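Local coordinates for similar to yteR (Bacilus subtilis) (Clostridium acetobutylicum, PDB 4WU0), which probably hydrolyses unsaturated rhamnogalacturonan fragments derived from pectin, as a glycoside hydrolase of family GH105 related to YteR, at residues N312-Y318 with E338-E344. Coordinates in Å, arbitrary orientation, origin at the centre of the assembly. Residues are numbered along the deposited sequence.
Sequences NLNKICY and EPIVSNE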
loop_
_atom_site.group_PDB
_atom_site.type_symbol
_atom_site.label_atom_id
_atom_site.label_comp_id
_atom_site.label_asym_id
_atom_site.label_seq_id
_atom_site.Cartn_x
_atom_site.Cartn_y
_atom_site.Cartn_z
ATOM N N ASN A 312 -7.012 -19.776 -2.168
ATOM C CA ASN A 312 -7.739 -18.511 -2.139
ATOM C C ASN A 312 -7.329 -17.677 -0.954
ATOM O O ASN A 312 -7.048 -18.194 0.116
ATOM C CB ASN A 312 -9.247 -18.736 -1.980
ATOM C CG ASN A 312 -9.889 -19.361 -3.180
ATOM O OD1 ASN A 312 -9.345 -19.364 -4.292
ATOM N ND2 ASN A 312 -11.080 -19.904 -2.961
ATOM N N LEU A 313 -7.280 -16.370 -1.154
ATOM C CA LEU A 313 -7.157 -15.435 -0.047
ATOM C C LEU A 313 -8.523 -14.804 0.199
ATOM O O LEU A 313 -9.092 -14.182 -0.676
ATOM C CB LEU A 313 -6.135 -14.347 -0.355
ATOM C CG LEU A 313 -5.872 -13.321 0.754
ATOM C CD1 LEU A 313 -5.196 -13.934 1.944
ATOM C CD2 LEU A 313 -5.028 -12.168 0.216
ATOM N N ASN A 314 -9.034 -14.978 1.409
ATOM C CA ASN A 314 -10.368 -14.523 1.760
ATOM C C ASN A 314 -10.352 -13.299 2.673
ATOM O O ASN A 314 -9.326 -12.971 3.254
ATOM C CB ASN A 314 -11.070 -15.663 2.509
ATOM C CG ASN A 314 -11.195 -16.944 1.685
ATOM O OD1 ASN A 314 -10.623 -17.994 2.016
ATOM N ND2 ASN A 314 -12.000 -16.883 0.669
ATOM N N LYS A 315 -11.523 -12.686 2.824
ATOM C CA LYS A 315 -11.810 -11.646 3.814
ATOM C C LYS A 315 -11.105 -10.335 3.529
ATOM O O LYS A 315 -10.583 -9.671 4.440
ATOM C CB LYS A 315 -11.501 -12.120 5.234
ATOM C CG LYS A 315 -11.989 -13.539 5.572
ATOM C CD LYS A 315 -13.501 -13.701 5.367
ATOM C CE LYS A 315 -13.929 -15.115 5.750
ATOM N NZ LYS A 315 -15.397 -15.320 5.616
ATOM N N ILE A 316 -11.176 -9.924 2.270
ATOM C CA ILE A 316 -10.541 -8.684 1.844
ATOM C C ILE A 316 -11.603 -7.604 1.640
ATOM O O ILE A 316 -12.574 -7.803 0.941
ATOM C CB ILE A 316 -9.779 -8.894 0.529
ATOM C CG1 ILE A 316 -8.756 -10.033 0.653
ATOM C CG2 ILE A 316 -9.152 -7.599 0.079
ATOM C CD1 ILE A 316 -8.378 -10.605 -0.684
ATOM N N CYS A 317 -11.404 -6.447 2.251
ATOM C CA CYS A 317 -12.327 -5.336 2.010
ATOM C C CYS A 317 -12.141 -4.881 0.569
ATOM O O CYS A 317 -11.055 -4.469 0.200
ATOM C CB CYS A 317 -12.025 -4.177 2.959
ATOM S SG CYS A 317 -13.057 -2.723 2.565
ATOM N N TYR A 318 -13.179 -4.929 -0.249
ATOM C CA TYR A 318 -13.000 -4.653 -1.669
ATOM C C TYR A 318 -12.552 -3.198 -1.942
ATOM O O TYR A 318 -11.690 -2.948 -2.799
ATOM C CB TYR A 318 -14.271 -4.985 -2.453
ATOM C CG TYR A 318 -14.203 -4.608 -3.916
ATOM C CD1 TYR A 318 -13.236 -5.156 -4.761
ATOM C CD2 TYR A 318 -15.084 -3.683 -4.448
ATOM C CE1 TYR A 318 -13.172 -4.790 -6.089
ATOM C CE2 TYR A 318 -15.029 -3.323 -5.774
ATOM C CZ TYR A 318 -14.071 -3.877 -6.589
ATOM O OH TYR A 318 -14.017 -3.506 -7.919
ATOM N N GLU A 338 -19.004 -2.005 3.200
ATOM C CA GLU A 338 -18.331 -2.277 1.930
ATOM C C GLU A 338 -18.130 -3.787 1.743
ATOM O O GLU A 338 -18.092 -4.538 2.720
ATOM C CB GLU A 338 -17.001 -1.521 1.827
ATOM C CG GLU A 338 -17.122 0.022 1.736
ATOM C CD GLU A 338 -17.554 0.534 0.370
ATOM O OE1 GLU A 338 -18.157 -0.232 -0.413
ATOM O OE2 GLU A 338 -17.313 1.732 0.073
ATOM N N PRO A 339 -18.021 -4.242 0.483
ATOM C CA PRO A 339 -17.943 -5.698 0.252
ATOM C C PRO A 339 -16.706 -6.355 0.851
ATOM O O PRO A 339 -15.634 -5.740 0.892
ATOM C CB PRO A 339 -17.864 -5.817 -1.272
ATOM C CG PRO A 339 -18.510 -4.533 -1.773
ATOM C CD PRO A 339 -18.161 -3.483 -0.775
ATOM N N ILE A 340 -16.870 -7.608 1.265
ATOM C CA ILE A 340 -15.761 -8.464 1.678
ATOM C C ILE A 340 -15.640 -9.521 0.589
ATOM O O ILE A 340 -16.599 -10.259 0.321
ATOM C CB ILE A 340 -16.036 -9.131 3.025
ATOM C CG1 ILE A 340 -16.287 -8.080 4.108
ATOM C CG2 ILE A 340 -14.878 -10.033 3.409
ATOM C CD1 ILE A 340 -16.831 -8.680 5.406
ATOM N N VAL A 341 -14.458 -9.614 -0.012
ATOM C CA VAL A 341 -14.257 -10.500 -1.144
ATOM C C VAL A 341 -13.023 -11.371 -1.028
ATOM O O VAL A 341 -12.155 -11.136 -0.179
ATOM C CB VAL A 341 -14.201 -9.686 -2.461
ATOM C CG1 VAL A 341 -15.514 -8.948 -2.691
ATOM C CG2 VAL A 341 -13.072 -8.695 -2.454
ATOM N N SER A 342 -12.961 -12.374 -1.904
ATOM C CA SER A 342 -11.782 -13.223 -2.035
ATOM C C SER A 342 -10.991 -12.895 -3.314
ATOM O O SER A 342 -11.547 -12.385 -4.297
ATOM C CB SER A 342 -12.191 -14.682 -2.037
ATOM O OG SER A 342 -12.979 -14.972 -3.190
ATOM N N ASN A 343 -9.687 -13.193 -3.276
ATOM C CA ASN A 343 -8.824 -13.095 -4.445
ATOM C C ASN A 343 -8.847 -11.728 -5.116
ATOM O O ASN A 343 -8.835 -11.617 -6.328
ATOM C CB ASN A 343 -9.106 -14.231 -5.421
ATOM C CG ASN A 343 -8.766 -15.574 -4.829
ATOM O OD1 ASN A 343 -7.994 -15.653 -3.866
ATOM N ND2 ASN A 343 -9.336 -16.625 -5.378
ATOM N N GLU A 344 -8.863 -10.704 -4.276
ATOM C CA GLU A 344 -8.811 -9.315 -4.689
ATOM C C GLU A 344 -7.371 -8.820 -4.597
ATOM O O GLU A 344 -6.734 -8.945 -3.559
ATOM C CB GLU A 344 -9.748 -8.498 -3.790
ATOM C CG GLU A 344 -9.466 -7.015 -3.671
ATOM C CD GLU A 344 -9.459 -6.313 -4.992
ATOM O OE1 GLU A 344 -10.270 -6.679 -5.874
ATOM O OE2 GLU A 344 -8.630 -5.387 -5.141
#
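A short antiparallel pairing, extended by an asparagine side chain, joins 340-341, whose segment leads into the C-terminal helix 345-360, as an edge strand to 311-317, the middle strand of a small three-stranded sheet. Ile316 and Val341 form the hydrogen-bonded pair, their N and O atoms reciprocating (Ile316 N to Val341 O 2.9 Å; Val341 N to Ile316 O 2.8 Å), and Cys317 faces Ile340 as the non-hydrogen-bonded pair. Tyr318 N continues the ladder to Pro339 O at 2.8 Å. In the other direction the strand is interrupted: Lys315, with positive phi and psi, is an extra residue, since Asn314 lies across from Ser342 and Ile316 from Val341. Beyond the break, Asn343 takes over: its N reaches Leu313 O (2.8 Å), its OD1 replaces a backbone acceptor for Leu313 N (2.9 Å), and its ND2 donates to Asn312 OD1 (2.9 Å). Ile316 and Val341 share one face, where Ile316 CG2 lies 3.8 Å from Glu344 CG, while Tyr318 CB lies 3.9 Å from Val341 CG2. Glu344, salt-bridged to Lys346, N-caps helix 345-360 through its side chain; this strand-to-helix junction ties a minor sheet to the helical body typical of six-hairpin, (α/α)6-barrel glycosidases.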